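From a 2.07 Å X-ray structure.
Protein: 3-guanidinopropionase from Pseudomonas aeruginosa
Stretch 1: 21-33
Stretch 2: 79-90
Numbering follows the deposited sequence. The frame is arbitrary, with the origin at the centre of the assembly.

Stretch 1 21-33: PTFMRLPAFTDPA
Stretch 2 (79-90) PYDLVRVGDLGD

Leu26 (m,t rotamer) forms the apolar centre, its CB directed toward stretch 2. Its CD1 lies 3.6 Å from CE1 of Tyr80 and 3.8 Å from CG1 of Val85 (t), while its CD2 sits 4.2 Å from the Tyr80 ring centroid in an off-centre CH-pi contact. Tyr80 (chi1 m, chi2 -63°), on the helix 79-82, points its CA-to-CB bond toward stretch 1; Met24 (m,m,t) brings CG to 3.3 Å from Tyr80 OH.

Farther along, Phe29 (chi1 -68°, chi2 -95°) brings its ring close beside Gly86, Phe29 CD2 lying 3.7 Å from Gly86 CA; a CB on Gly86 would clash with Phe29 CD2, so glycine fits. Leu88, with chi1 off-well at -106° and chi2 t, points its CB away yet returns CD2 to 4.2 Å from Phe29 CB and CD1 to 4.3 Å from Pro32 CB.

Residues 27-29, extended at phi/psi -66/152, -87/141 and -130/151, meet strand 85-90 at a single parallel beta bridge, Ala28 with Asp87 (CA-CA 4.7 Å), flanked by Leu26 near Gly86 and Phe29 near Leu88. Asp87 N donates to Pro27 O (3.1 Å) and Phe29 N to Asp87 O (2.7 Å); proline here needs to offer only its carbonyl.

At the polar edge, buried Asp87 (chi1 t, chi2 -31°) accepts Phe23 N at OD2 (2.8 Å) and Gly89 N at OD1 (2.8 Å). Thr22 OG1 (p) donates to Leu26 O (2.5 Å), bracing the 22-26 turn, where Met24 (57/18) and Arg25 (53/38) have positive phi. Together 670 Å² is buried, both sides summed.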

# COMPACT_ATOMS: atom_id res chain seq x y z
N PRO A 21 3.69 -7.14 -22.65
CA PRO A 21 4.78 -6.37 -22.04
C PRO A 21 6.17 -7.03 -22.13
O PRO A 21 6.65 -7.61 -21.16
CB PRO A 21 4.33 -6.20 -20.58
CG PRO A 21 3.46 -7.39 -20.31
CD PRO A 21 2.77 -7.70 -21.64
N THR A 22 6.82 -6.89 -23.28
CA THR A 22 8.23 -7.29 -23.42
C THR A 22 9.14 -6.10 -23.08
O THR A 22 8.68 -4.96 -23.05
CB THR A 22 8.52 -7.67 -24.88
OG1 THR A 22 8.07 -6.61 -25.72
CG2 THR A 22 7.81 -8.95 -25.28
N PHE A 23 10.43 -6.34 -22.87
CA PHE A 23 11.34 -5.23 -22.61
C PHE A 23 11.22 -4.19 -23.72
O PHE A 23 11.34 -4.53 -24.90
CB PHE A 23 12.79 -5.71 -22.52
CG PHE A 23 13.13 -6.40 -21.24
CD1 PHE A 23 12.91 -5.76 -20.01
CD2 PHE A 23 13.68 -7.68 -21.26
CE1 PHE A 23 13.23 -6.41 -18.81
CE2 PHE A 23 14.03 -8.32 -20.07
CZ PHE A 23 13.77 -7.68 -18.83
N MET A 24 10.97 -2.94 -23.33
CA MET A 24 10.86 -1.80 -24.25
C MET A 24 9.78 -2.04 -25.32
O MET A 24 9.81 -1.40 -26.36
CB MET A 24 12.21 -1.50 -24.91
CG MET A 24 13.43 -1.49 -23.96
SD MET A 24 13.31 -0.21 -22.71
CE MET A 24 14.83 -0.51 -21.78
N ARG A 25 8.87 -3.00 -25.08
CA ARG A 25 7.85 -3.41 -26.06
C ARG A 25 8.44 -3.79 -27.41
O ARG A 25 7.86 -3.51 -28.47
CB ARG A 25 6.76 -2.32 -26.24
CG ARG A 25 6.09 -1.92 -24.90
CD ARG A 25 4.68 -1.39 -25.11
NE ARG A 25 4.68 -0.11 -25.82
CZ ARG A 25 3.60 0.45 -26.35
NH1 ARG A 25 2.41 -0.14 -26.24
NH2 ARG A 25 3.69 1.61 -26.97
N LEU A 26 9.59 -4.44 -27.37
CA LEU A 26 10.26 -4.92 -28.57
C LEU A 26 9.71 -6.30 -28.90
O LEU A 26 8.99 -6.90 -28.07
CB LEU A 26 11.79 -4.98 -28.32
CG LEU A 26 12.53 -3.64 -28.27
CD1 LEU A 26 13.84 -3.76 -27.50
CD2 LEU A 26 12.84 -3.09 -29.66
N PRO A 27 10.02 -6.82 -30.11
CA PRO A 27 9.67 -8.21 -30.40
C PRO A 27 10.46 -9.17 -29.51
O PRO A 27 11.57 -8.84 -29.05
CB PRO A 27 10.06 -8.38 -31.89
CG PRO A 27 10.11 -6.99 -32.44
CD PRO A 27 10.66 -6.19 -31.28
N ALA A 28 9.86 -10.33 -29.24
CA ALA A 28 10.53 -11.39 -28.51
C ALA A 28 11.34 -12.29 -29.45
O ALA A 28 10.89 -12.58 -30.57
CB ALA A 28 9.54 -12.21 -27.73
N PHE A 29 12.53 -12.69 -28.99
CA PHE A 29 13.45 -13.51 -29.79
C PHE A 29 13.91 -14.70 -28.98
O PHE A 29 14.00 -14.65 -27.74
CB PHE A 29 14.68 -12.70 -30.26
CG PHE A 29 14.35 -11.64 -31.28
CD1 PHE A 29 14.49 -11.90 -32.64
CD2 PHE A 29 13.92 -10.38 -30.86
CE1 PHE A 29 14.19 -10.94 -33.58
CE2 PHE A 29 13.61 -9.38 -31.80
CZ PHE A 29 13.75 -9.66 -33.17
N THR A 30 14.22 -15.78 -29.68
CA THR A 30 14.72 -17.00 -29.05
C THR A 30 16.15 -17.31 -29.51
O THR A 30 16.87 -18.08 -28.89
CB THR A 30 13.78 -18.19 -29.38
OG1 THR A 30 14.21 -19.33 -28.64
CG2 THR A 30 13.80 -18.53 -30.88
N ASP A 31 16.56 -16.70 -30.62
CA ASP A 31 17.87 -16.94 -31.17
C ASP A 31 18.75 -15.72 -30.96
O ASP A 31 18.50 -14.67 -31.57
CB ASP A 31 17.76 -17.25 -32.67
CG ASP A 31 19.12 -17.48 -33.32
OD1 ASP A 31 20.13 -17.48 -32.58
OD2 ASP A 31 19.16 -17.66 -34.55
N PRO A 32 19.79 -15.85 -30.12
CA PRO A 32 20.70 -14.74 -29.84
C PRO A 32 21.31 -14.15 -31.11
O PRO A 32 21.53 -12.93 -31.17
CB PRO A 32 21.81 -15.38 -28.98
CG PRO A 32 21.34 -16.72 -28.59
CD PRO A 32 20.27 -17.13 -29.55
N ALA A 33 21.58 -15.00 -32.10
CA ALA A 33 22.21 -14.58 -33.37
C ALA A 33 21.37 -13.57 -34.15
O ALA A 33 21.89 -12.83 -35.00
CB ALA A 33 22.54 -15.81 -34.26
N PRO A 79 18.85 3.79 -30.05
CA PRO A 79 19.46 2.46 -29.98
C PRO A 79 18.94 1.47 -31.03
O PRO A 79 19.72 0.71 -31.60
CB PRO A 79 19.13 1.98 -28.57
CG PRO A 79 17.97 2.79 -28.13
CD PRO A 79 18.17 4.14 -28.78
N TYR A 80 17.64 1.49 -31.26
CA TYR A 80 17.02 0.51 -32.14
C TYR A 80 17.33 0.77 -33.61
O TYR A 80 17.25 -0.16 -34.40
CB TYR A 80 15.52 0.44 -31.89
CG TYR A 80 15.20 0.45 -30.41
CD1 TYR A 80 15.63 -0.58 -29.57
CD2 TYR A 80 14.49 1.51 -29.85
CE1 TYR A 80 15.35 -0.55 -28.20
CE2 TYR A 80 14.22 1.55 -28.50
CZ TYR A 80 14.65 0.52 -27.68
OH TYR A 80 14.38 0.58 -26.34
N ASP A 81 17.66 2.02 -33.95
CA ASP A 81 18.13 2.35 -35.31
C ASP A 81 19.60 1.99 -35.46
O ASP A 81 19.99 1.45 -36.50
CB ASP A 81 17.92 3.83 -35.66
CG ASP A 81 16.45 4.20 -35.82
OD1 ASP A 81 15.64 3.32 -36.17
OD2 ASP A 81 16.10 5.37 -35.59
N LEU A 82 20.39 2.25 -34.42
CA LEU A 82 21.81 1.92 -34.43
C LEU A 82 22.09 0.44 -34.62
O LEU A 82 22.92 0.07 -35.44
CB LEU A 82 22.51 2.40 -33.15
CG LEU A 82 22.96 3.84 -33.10
CD1 LEU A 82 23.90 4.00 -31.89
CD2 LEU A 82 23.68 4.20 -34.42
N VAL A 83 21.40 -0.41 -33.86
CA VAL A 83 21.68 -1.86 -33.89
C VAL A 83 20.40 -2.66 -33.67
O VAL A 83 19.34 -2.08 -33.40
CB VAL A 83 22.71 -2.28 -32.79
CG1 VAL A 83 23.97 -1.42 -32.88
CG2 VAL A 83 22.09 -2.17 -31.39
N ARG A 84 20.49 -3.98 -33.81
CA ARG A 84 19.36 -4.85 -33.58
C ARG A 84 19.23 -5.22 -32.10
O ARG A 84 20.12 -5.87 -31.51
CB ARG A 84 19.48 -6.11 -34.43
CG ARG A 84 19.56 -5.83 -35.94
CD ARG A 84 19.84 -7.12 -36.72
NE ARG A 84 18.87 -8.15 -36.34
CZ ARG A 84 17.68 -8.33 -36.91
NH1 ARG A 84 17.30 -7.57 -37.94
NH2 ARG A 84 16.88 -9.30 -36.47
N VAL A 85 18.10 -4.81 -31.51
CA VAL A 85 17.79 -5.03 -30.09
C VAL A 85 16.52 -5.86 -29.98
O VAL A 85 15.56 -5.69 -30.76
CB VAL A 85 17.59 -3.69 -29.33
CG1 VAL A 85 17.59 -3.91 -27.80
CG2 VAL A 85 18.70 -2.71 -29.69
N GLY A 86 16.50 -6.78 -29.02
CA GLY A 86 15.33 -7.63 -28.83
C GLY A 86 15.19 -8.17 -27.43
O GLY A 86 16.16 -8.14 -26.66
N ASP A 87 13.99 -8.64 -27.10
CA ASP A 87 13.74 -9.30 -25.81
C ASP A 87 14.05 -10.77 -26.00
O ASP A 87 13.33 -11.49 -26.68
CB ASP A 87 12.29 -9.07 -25.33
CG ASP A 87 12.03 -9.60 -23.92
OD1 ASP A 87 12.67 -10.58 -23.52
OD2 ASP A 87 11.17 -9.04 -23.20
N LEU A 88 15.16 -11.20 -25.43
CA LEU A 88 15.63 -12.56 -25.55
C LEU A 88 14.99 -13.49 -24.52
O LEU A 88 15.41 -14.61 -24.36
CB LEU A 88 17.16 -12.59 -25.41
CG LEU A 88 18.00 -12.82 -26.66
CD1 LEU A 88 19.46 -12.97 -26.25
CD2 LEU A 88 17.52 -14.08 -27.48
N GLY A 89 13.96 -13.02 -23.82
CA GLY A 89 13.29 -13.88 -22.85
C GLY A 89 14.09 -13.93 -21.55
O GLY A 89 14.91 -13.03 -21.28
N ASP A 90 13.84 -14.96 -20.75
CA ASP A 90 14.52 -15.15 -19.47
C ASP A 90 15.52 -16.30 -19.52
O ASP A 90 15.23 -17.33 -20.11
CB ASP A 90 13.51 -15.47 -18.36
CG ASP A 90 12.67 -14.28 -17.95
OD1 ASP A 90 13.00 -13.11 -18.29
OD2 ASP A 90 11.66 -14.53 -17.28